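Local structure of GH59 galactosidase (Clostridium cellulolyticum, 2V4V) at residues N14-Q19 and G36-Y41; V30-N35 and S116-N121; A55-A60 and C81-T86; N65-L70 and V111-S116. The protein binds xylose as a family 6 carbohydrate-binding module, one part of a larger glycoside hydrolase that probably breaks down beta-glucans. All blocks are in the same frame, centred on the assembly; numbering follows the deposited sequence. Where two conformers were deposited one is given.

Contact 1 (N14-Q19 and G36-Y41); sequences NQSGIQ and GDYTVY
CG of Y38 sits between its own backbone N and carbonyl carbon (chi1 63°). OG of S16 is anti to the backbone N (chi1 172°), where it bonds a water. The two side chains rise on the same face of the sheet. S16 CB lies over a face of the Y38 ring, offset toward the rim and 3.5 Å from Y38 CE2, in a CH-pi contact. Beside them N14 and V40 point the same way, with N14 CB 3.8 Å from V40 CG2. The backbones are antiparallel. S16 and Y38 form a hydrogen-bonded pair with bonds in both directions, S16 N to Y38 O being 2.8 Å. V40 N donates to N14 O along a more bent path. Strand 14-16 is an edge strand of the five-stranded sheet of the beta-sandwich; the neighbour of 38-41 on its other side is strand 105-113. Past this strand the chain turns at G17. I18 N there donates to Q15 OE1 at 3.0 Å. I18 packs CG2 on D37 CB at 3.6 Å. I18 CG1 lies 3.8 Å from T39 CG2, the two side chains crossing at about a right angle. D37 OD2 takes the N-H of E34. The water on S16 OG donates to D37 OD1 at 2.7 Å.

Contact 2 (V30-N35 and S116-N121); sequences VGFVEN and SGYLFN. With XYP (beta-D-xylopyranose), chain B.
F32 and Y118 meet each other and the xylose. F32 CA lies 3.8 Å from Y118 CE1. XYP C5 sits over the centre of the Y118 ring, 3.6 Å above its plane, and XYP C1 is 3.8 Å from F32 CE1. F32 N donates to XYP O4 at 3.0 Å along a nearly straight bond (162°). A water 2.7 Å from XYP O4 takes the N-H of V33 and donates to F120 O, so it ties the sugar to both segments. The N121 side chain borders O3 and O4. E21 and W89 also belong to this pocket, and E21 OE2 is hydrogen-bonded to the xylose. The site lies among the loops at one end of the beta-sandwich, consistent with cleft A of family 6 modules. Behind it, L119 N donates to V33 O at 2.8 Å. The same oxygen stands at the edge of the Y118 ring, in its plane. V33 CG2 presses on F120 O at 3.2 Å, while V33 CG1 lies over a face of the F120 ring; that ring meets F112 at about a right angle. Farther from the sugar, a second water accepts from N35 N and donates to G117 O.

Contact 3 (A55-A60 and C81-T86); sequences ARVASA and CPVAGT
S59 and T86 form the tight end of this contact. T86 holds the S59 backbone from two atoms. T86 N donates to S59 O at 2.7 Å, and S59 N donates to T86 OG1 at 2.9 Å with an almost straight N-H (174°). OG1 reaches S59 N because it lies between the T86 backbone N and carbonyl carbon (chi1 60°). This hydroxyl is also bonded to T91 O, so it has two backbone partners, S59 N and T91 O. The T86 methyl CG2 is anti to the carbonyl carbon and rests 4.0 Å from V57 O. A58 adds its CA, 3.7 Å from T86 OG1. The S59 hydroxyl is used by other parts of the chain, bonding L119 O and T61 OG1.

Strand 52-59 belongs to the four-stranded sheet, and strand 77-83 is an edge strand of the five-stranded one. The contact therefore joins an inner strand of one sheet of the beta-sandwich to an edge strand of the other. Between the sheets, in the buried core, the two strands meet through side chains. V57 and V83 reach toward each other tip to tip, with V57 CG2 4.0 Å from V83 CG1, while their CA atoms stay 7.4 Å apart. Around this pair, L122 and A95 pack on V57, and F120 and I66 on V83. The loose, solvent side lies where the second chain leaves its strand: A84 turns its CB away from 55-60, and exposed G85 brings its CA 3.6 Å from S59 O.

Contact 4 (N65-L70 and V111-S116); sequences NIEIRL and VFKGDS
E67 OE1 takes three N-H donors, two from R69 and one from K113. K113 NZ crosses from the neighbouring strand and reaches E67 OE1 at 2.8 Å, a salt bridge. R69 grips the same oxygen side-on, with NE at 3.0 Å and NH2 at 2.9 Å from E67 OE1, and the oxygen lies in the guanidinium plane. The donors come from out of the carboxylate plane, the two R69 nitrogens from one side and K113 NZ from the other. The K113 chain is bent at chi2 (-75°), which turns CD, and again at chi4, which sets NZ near E67 OE1. R69 NH2 and K113 NZ are only 4.5 Å apart, and the carboxylate between them probably offsets their repulsion. R69 NH1 has its own acceptor, G75 O.

In the backbone, N65 and K113 bond in both directions, N65 N to K113 O at 2.7 Å. E67 and V111 do the same, with V111 N to E67 O straight at the hydrogen (174°). I66 and F112 bond outward, I66 to C81 and F112 to G36 and D37. On the apolar face, packed by F120, I66 CG2 comes to the edge of the F112 ring, 4.1 Å from F112 CE1. This is antiparallel pairing inside the five-stranded sheet of the family 6 beta-sandwich, with a salt-bridge network on one face and the core on the other.

In the fold
Contacts 1 and 4 are built into the same five-stranded sheet, where D37 O meets F112 N at 2.9 Å; their centres are 11 Å apart. Contact 3 joins that sheet to the four-stranded one, and C81 N bonds I66 O of contact 4 at 2.8 Å. Contact 2 forms most of the xylose pocket and touches the other three. Q19 O of contact 1 is 2.9 Å from G31 N, A58 O of contact 3 is 2.7 Å from N121 N, and N35 OD1 is 2.9 Å from G114 N of contact 4. The side chains of I18 and A58 each lie about 8 Å from the sugar, and that of F112 about 10 Å.

Contact 1 (N14-Q19 and G36-Y41)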
loop_
_atom_site.group_PDB
_atom_site.type_symbol
_atom_site.label_atom_id
_atom_site.label_comp_id
_atom_site.label_asym_id
_atom_site.label_seq_id
_atom_site.Cartn_x
_atom_site.Cartn_y
_atom_site.Cartn_z
ATOM N N ASN A 14 -5.391 9.454 6.559
ATOM C CA ASN A 14 -5.897 10.338 5.511
ATOM C C ASN A 14 -5.921 9.564 4.184
ATOM O O ASN A 14 -5.141 8.621 4.014
ATOM C CB ASN A 14 -4.974 11.568 5.401
ATOM C CG ASN A 14 -5.407 12.551 4.322
ATOM O OD1 ASN A 14 -4.565 13.179 3.677
ATOM N ND2 ASN A 14 -6.722 12.683 4.116
ATOM N N GLN A 15 -6.787 9.952 3.250
ATOM C CA GLN A 15 -6.801 9.274 1.934
ATOM C C GLN A 15 -7.259 10.253 0.868
ATOM O O GLN A 15 -7.958 11.237 1.166
ATOM C CB GLN A 15 -7.732 8.055 1.950
ATOM C CG GLN A 15 -9.174 8.396 2.306
ATOM C CD GLN A 15 -10.026 8.759 1.105
ATOM O OE1 GLN A 15 -9.648 8.550 -0.045
ATOM N NE2 GLN A 15 -11.218 9.303 1.382
ATOM N N SER A 16 -6.885 9.952 -0.372
ATOM C CA SER A 16 -7.437 10.680 -1.486
ATOM C C SER A 16 -7.948 9.715 -2.540
ATOM O O SER A 16 -7.150 8.921 -3.105
ATOM C CB SER A 16 -6.370 11.578 -2.093
ATOM O OG SER A 16 -6.823 12.165 -3.305
ATOM N N GLY A 17 -9.268 9.775 -2.767
ATOM C CA GLY A 17 -9.858 9.100 -3.939
ATOM C C GLY A 17 -10.370 7.680 -3.765
ATOM O O GLY A 17 -10.951 7.097 -4.701
ATOM N N ILE A 18 -10.160 7.093 -2.583
ATOM C CA ILE A 18 -10.490 5.669 -2.408
ATOM C C ILE A 18 -11.751 5.454 -1.550
ATOM O O ILE A 18 -12.301 6.429 -0.955
ATOM C CB ILE A 18 -9.226 4.834 -1.937
ATOM C CG1 ILE A 18 -8.709 5.272 -0.563
ATOM C CG2 ILE A 18 -8.070 5.054 -2.955
ATOM C CD1 ILE A 18 -9.619 4.919 0.655
ATOM N N GLN A 19 -12.187 4.194 -1.455
ATOM C CA GLN A 19 -13.289 3.854 -0.548
ATOM C C GLN A 19 -13.010 2.502 0.064
ATOM O O GLN A 19 -12.450 1.640 -0.637
ATOM C CB GLN A 19 -14.621 3.791 -1.284
ATOM C CG GLN A 19 -14.897 5.007 -2.118
ATOM C CD GLN A 19 -16.096 4.816 -3.027
ATOM O OE1 GLN A 19 -17.102 4.174 -2.615
ATOM N NE2 GLN A 19 -16.009 5.353 -4.268
ATOM N N GLY A 36 -3.169 7.865 -9.248
ATOM C CA GLY A 36 -3.105 9.120 -8.523
ATOM C C GLY A 36 -3.731 9.077 -7.128
ATOM O O GLY A 36 -3.471 9.956 -6.291
ATOM N N ASP A 37 -4.561 8.063 -6.849
ATOM C CA ASP A 37 -5.174 7.959 -5.515
ATOM C C ASP A 37 -4.085 7.611 -4.505
ATOM O O ASP A 37 -3.018 7.153 -4.896
ATOM C CB ASP A 37 -6.258 6.865 -5.518
ATOM C CG ASP A 37 -7.512 7.240 -6.344
ATOM O OD1 ASP A 37 -7.699 8.456 -6.717
ATOM O OD2 ASP A 37 -8.286 6.263 -6.595
ATOM N N TYR A 38 -4.339 7.846 -3.214
ATOM C CA TYR A 38 -3.364 7.413 -2.209
ATOM C C TYR A 38 -3.989 7.262 -0.831
ATOM O O TYR A 38 -5.089 7.754 -0.578
ATOM C CB TYR A 38 -2.165 8.373 -2.163
ATOM C CG TYR A 38 -2.510 9.789 -1.755
ATOM C CD1 TYR A 38 -2.668 10.151 -0.411
ATOM C CD2 TYR A 38 -2.636 10.773 -2.727
ATOM C CE1 TYR A 38 -2.965 11.486 -0.056
ATOM C CE2 TYR A 38 -2.914 12.115 -2.376
ATOM C CZ TYR A 38 -3.077 12.452 -1.051
ATOM O OH TYR A 38 -3.361 13.800 -0.780
ATOM N N THR A 39 -3.285 6.555 0.047
ATOM C CA THR A 39 -3.654 6.533 1.449
ATOM C C THR A 39 -2.417 6.937 2.238
ATOM O O THR A 39 -1.279 6.783 1.752
ATOM C CB THR A 39 -4.154 5.125 1.944
ATOM O OG1 THR A 39 -3.222 4.110 1.564
ATOM C CG2 THR A 39 -5.533 4.793 1.376
ATOM N N VAL A 40 -2.652 7.387 3.470
ATOM C CA VAL A 40 -1.569 7.911 4.326
ATOM C C VAL A 40 -1.650 7.246 5.718
ATOM O O VAL A 40 -2.751 7.135 6.272
ATOM C CB VAL A 40 -1.721 9.433 4.570
ATOM C CG1 VAL A 40 -0.414 9.964 5.266
ATOM C CG2 VAL A 40 -2.107 10.201 3.302
ATOM N N TYR A 41 -0.506 6.833 6.266
ATOM C CA TYR A 41 -0.429 6.233 7.573
ATOM C C TYR A 41 0.578 7.047 8.423
ATOM O O TYR A 41 1.703 7.031 8.137
ATOM C CB TYR A 41 -0.020 4.728 7.426
ATOM C CG TYR A 41 -0.941 4.036 6.447
ATOM C CD1 TYR A 41 -0.735 4.121 5.093
ATOM C CD2 TYR A 41 -2.065 3.402 6.882
ATOM C CE1 TYR A 41 -1.615 3.581 4.217
ATOM C CE2 TYR A 41 -2.925 2.822 6.023
ATOM C CZ TYR A 41 -2.743 2.942 4.682
ATOM O OH TYR A 41 -3.646 2.390 3.812
HETATM O O HOH W 1 -7.560 11.030 -5.778
HETATM O O HOH W 2 -10.267 8.359 -7.721
#

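Contact 2 (V30-N35 and S116-N121)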
loop_
_atom_site.group_PDB
_atom_site.type_symbol
_atom_site.label_atom_id
_atom_site.label_comp_id
_atom_site.label_asym_id
_atom_site.label_seq_id
_atom_site.Cartn_x
_atom_site.Cartn_y
_atom_site.Cartn_z
ATOM N N VAL A 30 -9.077 -1.445 0.971
ATOM C CA VAL A 30 -9.136 -0.181 0.283
ATOM C C VAL A 30 -9.304 -0.533 -1.180
ATOM O O VAL A 30 -8.448 -1.217 -1.791
ATOM C CB VAL A 30 -7.844 0.623 0.510
ATOM C CG1 VAL A 30 -7.679 1.676 -0.518
ATOM C CG2 VAL A 30 -7.886 1.235 1.912
ATOM N N GLY A 31 -10.441 -0.090 -1.724
ATOM C CA GLY A 31 -10.732 -0.308 -3.143
ATOM C C GLY A 31 -11.051 0.999 -3.875
ATOM O O GLY A 31 -10.827 2.091 -3.367
ATOM N N PHE A 32 -11.602 0.838 -5.077
ATOM C CA PHE A 32 -11.877 1.967 -5.969
ATOM C C PHE A 32 -10.619 2.804 -6.186
ATOM O O PHE A 32 -10.646 4.032 -6.096
ATOM C CB PHE A 32 -13.039 2.788 -5.421
ATOM C CG PHE A 32 -14.255 1.918 -5.098
ATOM C CD1 PHE A 32 -15.326 1.769 -6.030
ATOM C CD2 PHE A 32 -14.331 1.216 -3.914
ATOM C CE1 PHE A 32 -16.398 0.959 -5.761
ATOM C CE2 PHE A 32 -15.432 0.417 -3.656
ATOM C CZ PHE A 32 -16.465 0.303 -4.582
ATOM N N VAL A 33 -9.506 2.091 -6.494
ATOM C CA VAL A 33 -8.185 2.721 -6.647
ATOM C C VAL A 33 -7.946 3.016 -8.114
ATOM O O VAL A 33 -7.931 2.097 -8.957
ATOM C CB VAL A 33 -7.118 1.751 -6.153
ATOM C CG1 VAL A 33 -5.737 2.300 -6.458
ATOM C CG2 VAL A 33 -7.310 1.469 -4.640
ATOM N N GLU A 34 -7.728 4.307 -8.384
ATOM C CA GLU A 34 -7.352 4.748 -9.716
ATOM C C GLU A 34 -6.021 5.501 -9.652
ATOM O O GLU A 34 -5.563 5.928 -8.560
ATOM C CB GLU A 34 -8.422 5.662 -10.337
ATOM C CG GLU A 34 -9.718 4.916 -10.577
ATOM C CD GLU A 34 -10.742 5.787 -11.270
ATOM O OE1 GLU A 34 -10.606 6.002 -12.516
ATOM O OE2 GLU A 34 -11.688 6.242 -10.591
ATOM N N ASN A 35 -5.393 5.606 -10.826
ATOM C CA ASN A 35 -4.083 6.271 -10.868
ATOM C C ASN A 35 -4.116 7.636 -10.155
ATOM O O ASN A 35 -5.007 8.440 -10.432
ATOM C CB ASN A 35 -3.686 6.494 -12.314
ATOM C CG ASN A 35 -2.324 7.154 -12.446
ATOM O OD1 ASN A 35 -1.291 6.512 -12.211
ATOM N ND2 ASN A 35 -2.314 8.416 -12.932
ATOM N N SER A 116 -5.105 3.073 -17.066
ATOM C CA SER A 116 -6.481 3.559 -16.887
ATOM C C SER A 116 -7.282 2.516 -16.070
ATOM O O SER A 116 -6.891 1.337 -15.968
ATOM C CB SER A 116 -7.128 3.631 -18.278
ATOM O OG SER A 116 -7.068 2.320 -18.877
ATOM N N GLY A 117 -8.404 2.945 -15.499
ATOM C CA GLY A 117 -9.315 2.029 -14.829
ATOM C C GLY A 117 -8.901 1.751 -13.395
ATOM O O GLY A 117 -7.999 2.405 -12.873
ATOM N N TYR A 118 -9.552 0.784 -12.753
ATOM C CA TYR A 118 -9.216 0.459 -11.375
ATOM C C TYR A 118 -7.986 -0.438 -11.346
ATOM O O TYR A 118 -7.804 -1.303 -12.235
ATOM C CB TYR A 118 -10.369 -0.267 -10.770
ATOM C CG TYR A 118 -11.606 0.565 -10.637
ATOM C CD1 TYR A 118 -11.663 1.665 -9.769
ATOM C CD2 TYR A 118 -12.765 0.206 -11.319
ATOM C CE1 TYR A 118 -12.837 2.408 -9.629
ATOM C CE2 TYR A 118 -13.946 0.940 -11.165
ATOM C CZ TYR A 118 -13.980 2.020 -10.302
ATOM O OH TYR A 118 -15.155 2.738 -10.150
ATOM N N LEU A 119 -7.146 -0.221 -10.332
ATOM C CA LEU A 119 -5.848 -0.884 -10.312
ATOM C C LEU A 119 -5.815 -2.168 -9.445
ATOM O O LEU A 119 -5.460 -3.275 -9.939
ATOM C CB LEU A 119 -4.763 0.093 -9.838
ATOM C CG LEU A 119 -4.698 1.409 -10.634
ATOM C CD1 LEU A 119 -3.582 2.193 -10.074
ATOM C CD2 LEU A 119 -4.509 1.253 -12.121
ATOM N N PHE A 120 -6.112 -2.021 -8.152
ATOM C CA PHE A 120 -6.075 -3.193 -7.250
ATOM C C PHE A 120 -6.774 -2.773 -5.962
ATOM O O PHE A 120 -7.091 -1.556 -5.782
ATOM C CB PHE A 120 -4.616 -3.608 -6.917
ATOM C CG PHE A 120 -3.668 -2.407 -6.667
ATOM C CD1 PHE A 120 -3.689 -1.681 -5.470
ATOM C CD2 PHE A 120 -2.812 -1.965 -7.703
ATOM C CE1 PHE A 120 -2.838 -0.542 -5.320
ATOM C CE2 PHE A 120 -1.972 -0.862 -7.555
ATOM C CZ PHE A 120 -1.976 -0.167 -6.367
ATOM N N ASN A 121 -7.099 -3.782 -5.145
ATOM C CA ASN A 121 -7.631 -3.579 -3.776
ATOM C C ASN A 121 -6.497 -3.936 -2.798
ATOM O O ASN A 121 -5.715 -4.878 -3.067
ATOM C CB ASN A 121 -8.818 -4.521 -3.508
ATOM C CG ASN A 121 -10.042 -4.184 -4.321
ATOM O OD1 ASN A 121 -10.952 -5.041 -4.532
ATOM N ND2 ASN A 121 -10.070 -2.968 -4.828
HETATM O O1 XYP B . -16.852 -2.644 -8.398
HETATM C C1 XYP B . -15.684 -2.163 -7.752
HETATM C C2 XYP B . -15.282 -3.242 -6.758
HETATM C C3 XYP B . -14.006 -2.835 -6.042
HETATM C C4 XYP B . -12.948 -2.397 -7.051
HETATM C C5 XYP B . -13.537 -1.391 -8.051
HETATM O O2 XYP B . -16.256 -3.414 -5.736
HETATM O O3 XYP B . -13.516 -3.900 -5.244
HETATM O O4 XYP B . -11.853 -1.783 -6.411
HETATM O O5 XYP B . -14.676 -1.950 -8.667
HETATM O O HOH W 3 -9.428 -0.767 -7.179
HETATM O O HOH W 4 -6.369 4.534 -13.269
#

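Contact 3 (A55-A60 and C81-T86)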
loop_
_atom_site.group_PDB
_atom_site.type_symbol
_atom_site.label_atom_id
_atom_site.label_comp_id
_atom_site.label_asym_id
_atom_site.label_seq_id
_atom_site.Cartn_x
_atom_site.Cartn_y
_atom_site.Cartn_z
ATOM N N ALA A 55 2.577 -6.354 0.514
ATOM C CA ALA A 55 1.184 -5.889 0.498
ATOM C C ALA A 55 0.241 -7.016 0.080
ATOM O O ALA A 55 0.550 -7.788 -0.840
ATOM C CB ALA A 55 1.039 -4.732 -0.476
ATOM N N ARG A 56 -0.903 -7.091 0.782
ATOM C CA ARG A 56 -1.912 -8.119 0.474
ATOM C C ARG A 56 -2.949 -7.503 -0.476
ATOM O O ARG A 56 -3.675 -6.613 -0.069
ATOM C CB ARG A 56 -2.567 -8.582 1.785
ATOM C CG ARG A 56 -3.495 -9.751 1.647
ATOM C CD ARG A 56 -2.686 -11.022 1.325
ATOM N NE ARG A 56 -3.613 -12.139 1.156
ATOM C CZ ARG A 56 -3.262 -13.353 0.726
ATOM N NH1 ARG A 56 -1.977 -13.621 0.441
ATOM N NH2 ARG A 56 -4.205 -14.285 0.574
ATOM N N VAL A 57 -2.924 -7.928 -1.734
ATOM C CA VAL A 57 -3.622 -7.209 -2.807
ATOM C C VAL A 57 -4.429 -8.123 -3.719
ATOM O O VAL A 57 -4.109 -9.316 -3.863
ATOM C CB VAL A 57 -2.630 -6.472 -3.714
ATOM C CG1 VAL A 57 -2.093 -5.193 -3.017
ATOM C CG2 VAL A 57 -1.490 -7.416 -4.113
ATOM N N ALA A 58 -5.482 -7.567 -4.312
ATOM C CA ALA A 58 -6.319 -8.303 -5.271
ATOM C C ALA A 58 -6.541 -7.399 -6.494
ATOM O O ALA A 58 -6.533 -6.158 -6.363
ATOM C CB ALA A 58 -7.683 -8.632 -4.667
ATOM N N SER A 59 -6.731 -7.997 -7.679
ATOM C CA SER A 59 -7.083 -7.139 -8.805
ATOM C C SER A 59 -7.737 -7.932 -9.915
ATOM O O SER A 59 -7.172 -8.984 -10.339
ATOM C CB SER A 59 -5.821 -6.492 -9.418
ATOM O OG SER A 59 -6.147 -5.833 -10.627
ATOM N N ALA A 60 -8.859 -7.428 -10.437
ATOM C CA ALA A 60 -9.482 -8.045 -11.607
ATOM C C ALA A 60 -8.963 -7.476 -12.913
ATOM O O ALA A 60 -9.456 -7.818 -14.011
ATOM C CB ALA A 60 -10.993 -7.898 -11.573
ATOM N N CYS A 81 6.167 -0.929 -5.344
ATOM C CA CYS A 81 5.756 -2.340 -5.223
ATOM C C CYS A 81 4.902 -2.686 -6.441
ATOM O O CYS A 81 3.805 -2.125 -6.609
ATOM C CB CYS A 81 4.880 -2.494 -4.002
ATOM S SG CYS A 81 4.619 -4.264 -3.624
ATOM N N PRO A 82 5.381 -3.613 -7.291
ATOM C CA PRO A 82 4.559 -3.946 -8.447
ATOM C C PRO A 82 3.429 -4.848 -8.020
ATOM O O PRO A 82 3.608 -5.788 -7.234
ATOM C CB PRO A 82 5.521 -4.719 -9.375
ATOM C CG PRO A 82 6.480 -5.397 -8.428
ATOM C CD PRO A 82 6.628 -4.410 -7.232
ATOM N N VAL A 83 2.239 -4.585 -8.579
ATOM C CA VAL A 83 1.051 -5.411 -8.298
ATOM C C VAL A 83 0.479 -5.975 -9.601
ATOM O O VAL A 83 0.322 -5.218 -10.552
ATOM C CB VAL A 83 -0.075 -4.556 -7.638
ATOM C CG1 VAL A 83 -1.345 -5.371 -7.526
ATOM C CG2 VAL A 83 0.391 -3.984 -6.260
ATOM N N ALA A 84 0.184 -7.271 -9.620
ATOM C CA ALA A 84 -0.296 -7.936 -10.822
ATOM C C ALA A 84 -1.699 -8.494 -10.618
ATOM O O ALA A 84 -2.095 -8.820 -9.498
ATOM C CB ALA A 84 0.663 -9.042 -11.234
ATOM N N GLY A 85 -2.443 -8.599 -11.711
ATOM C CA GLY A 85 -3.828 -9.084 -11.680
ATOM C C GLY A 85 -3.897 -10.398 -10.902
ATOM O O GLY A 85 -2.936 -11.200 -10.871
ATOM N N THR A 86 -5.044 -10.655 -10.270
ATOM C CA THR A 86 -5.266 -11.941 -9.584
ATOM C C THR A 86 -6.530 -12.635 -10.112
ATOM O O THR A 86 -6.934 -13.709 -9.610
ATOM C CB THR A 86 -5.462 -11.753 -8.071
ATOM O OG1 THR A 86 -6.606 -10.900 -7.856
ATOM C CG2 THR A 86 -4.224 -11.144 -7.449
#

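Contact 4 (N65-L70 and V111-S116)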
loop_
_atom_site.group_PDB
_atom_site.type_symbol
_atom_site.label_atom_id
_atom_site.label_comp_id
_atom_site.label_asym_id
_atom_site.label_seq_id
_atom_site.Cartn_x
_atom_site.Cartn_y
_atom_site.Cartn_z
ATOM N N ASN A 65 1.191 -0.079 -9.645
ATOM C CA ASN A 65 2.315 0.034 -8.694
ATOM C C ASN A 65 1.851 0.779 -7.442
ATOM O O ASN A 65 1.000 1.660 -7.524
ATOM C CB ASN A 65 3.475 0.878 -9.265
ATOM C CG ASN A 65 4.292 0.127 -10.328
ATOM O OD1 ASN A 65 4.325 -1.119 -10.363
ATOM N ND2 ASN A 65 4.989 0.907 -11.183
ATOM N N ILE A 66 2.432 0.388 -6.295
ATOM C CA ILE A 66 2.261 1.139 -5.043
ATOM C C ILE A 66 3.570 1.858 -4.812
ATOM O O ILE A 66 4.575 1.231 -4.532
ATOM C CB ILE A 66 1.982 0.225 -3.827
ATOM C CG1 ILE A 66 0.760 -0.683 -4.078
ATOM C CG2 ILE A 66 1.843 1.077 -2.551
ATOM C CD1 ILE A 66 0.514 -1.711 -2.984
ATOM N N GLU A 67 3.568 3.163 -5.012
ATOM C CA GLU A 67 4.745 3.960 -4.713
ATOM C C GLU A 67 4.743 4.258 -3.234
ATOM O O GLU A 67 3.734 4.739 -2.686
ATOM C CB GLU A 67 4.743 5.262 -5.518
ATOM C CG GLU A 67 5.087 5.011 -6.995
ATOM C CD GLU A 67 5.174 6.297 -7.838
ATOM O OE1 GLU A 67 4.783 7.355 -7.349
ATOM O OE2 GLU A 67 5.622 6.194 -9.006
ATOM N N ILE A 68 5.864 3.982 -2.576
ATOM C CA ILE A 68 5.916 4.184 -1.138
ATOM C C ILE A 68 6.727 5.467 -0.910
ATOM O O ILE A 68 7.944 5.455 -1.123
ATOM C CB ILE A 68 6.656 3.033 -0.433
ATOM C CG1 ILE A 68 5.980 1.690 -0.734
ATOM C CG2 ILE A 68 6.680 3.231 1.080
ATOM C CD1 ILE A 68 6.934 0.502 -0.631
ATOM N N ARG A 69 6.037 6.535 -0.455
ATOM C CA ARG A 69 6.657 7.840 -0.354
ATOM C C ARG A 69 6.580 8.342 1.097
ATOM O O ARG A 69 5.667 7.986 1.839
ATOM C CB ARG A 69 5.941 8.834 -1.277
ATOM C CG ARG A 69 6.274 8.554 -2.767
ATOM C CD ARG A 69 5.544 9.493 -3.727
ATOM N NE ARG A 69 5.835 9.130 -5.105
ATOM C CZ ARG A 69 6.951 9.465 -5.763
ATOM N NH1 ARG A 69 7.920 10.204 -5.179
ATOM N NH2 ARG A 69 7.104 9.065 -7.043
ATOM N N LEU A 70 7.594 9.116 1.518
ATOM C CA LEU A 70 7.617 9.562 2.900
ATOM C C LEU A 70 7.216 11.015 3.021
ATOM O O LEU A 70 7.724 11.892 2.325
ATOM C CB LEU A 70 9.022 9.375 3.487
ATOM C CG LEU A 70 9.523 7.939 3.573
ATOM C CD1 LEU A 70 10.961 7.899 4.170
ATOM C CD2 LEU A 70 8.565 7.034 4.339
ATOM N N VAL A 111 0.988 5.590 -2.737
ATOM C CA VAL A 111 0.485 6.347 -3.869
ATOM C C VAL A 111 0.313 5.371 -5.028
ATOM O O VAL A 111 1.237 4.643 -5.399
ATOM C CB VAL A 111 1.421 7.512 -4.267
ATOM C CG1 VAL A 111 0.806 8.311 -5.433
ATOM C CG2 VAL A 111 1.668 8.437 -3.049
ATOM N N PHE A 112 -0.914 5.278 -5.546
ATOM C CA PHE A 112 -1.248 4.177 -6.448
ATOM C C PHE A 112 -1.140 4.663 -7.875
ATOM O O PHE A 112 -1.791 5.638 -8.258
ATOM C CB PHE A 112 -2.673 3.687 -6.131
ATOM C CG PHE A 112 -2.879 3.396 -4.649
ATOM C CD1 PHE A 112 -1.975 2.541 -3.980
ATOM C CD2 PHE A 112 -3.914 3.975 -3.943
ATOM C CE1 PHE A 112 -2.127 2.277 -2.598
ATOM C CE2 PHE A 112 -4.116 3.712 -2.579
ATOM C CZ PHE A 112 -3.216 2.854 -1.898
ATOM N N LYS A 113 -0.319 3.972 -8.667
ATOM C CA LYS A 113 -0.071 4.443 -10.026
ATOM C C LYS A 113 -0.261 3.318 -11.039
ATOM O O LYS A 113 0.045 2.156 -10.755
ATOM C CB LYS A 113 1.364 4.984 -10.139
ATOM C CG LYS A 113 1.649 6.169 -9.221
ATOM C CD LYS A 113 1.018 7.458 -9.718
ATOM C CE LYS A 113 1.583 8.718 -9.009
ATOM N NZ LYS A 113 3.097 8.910 -8.988
ATOM N N GLY A 114 -0.766 3.649 -12.221
ATOM C CA GLY A 114 -0.863 2.610 -13.232
ATOM C C GLY A 114 -1.546 3.106 -14.486
ATOM O O GLY A 114 -1.587 4.303 -14.758
ATOM N N ASP A 115 -2.128 2.145 -15.181
ATOM C CA ASP A 115 -2.876 2.336 -16.416
ATOM C C ASP A 115 -4.236 2.978 -16.066
ATOM O O ASP A 115 -4.486 3.405 -14.911
ATOM C CB ASP A 115 -3.047 0.933 -17.064
ATOM C CG ASP A 115 -3.183 0.967 -18.580
ATOM O OD1 ASP A 115 -3.888 1.864 -19.094
ATOM O OD2 ASP A 115 -2.595 0.060 -19.254
ATOM N N SER A 116 -5.105 3.073 -17.066
ATOM C CA SER A 116 -6.481 3.559 -16.887
ATOM C C SER A 116 -7.282 2.516 -16.070
ATOM O O SER A 116 -6.891 1.337 -15.968
ATOM C CB SER A 116 -7.128 3.631 -18.278
ATOM O OG SER A 116 -7.068 2.320 -18.877
#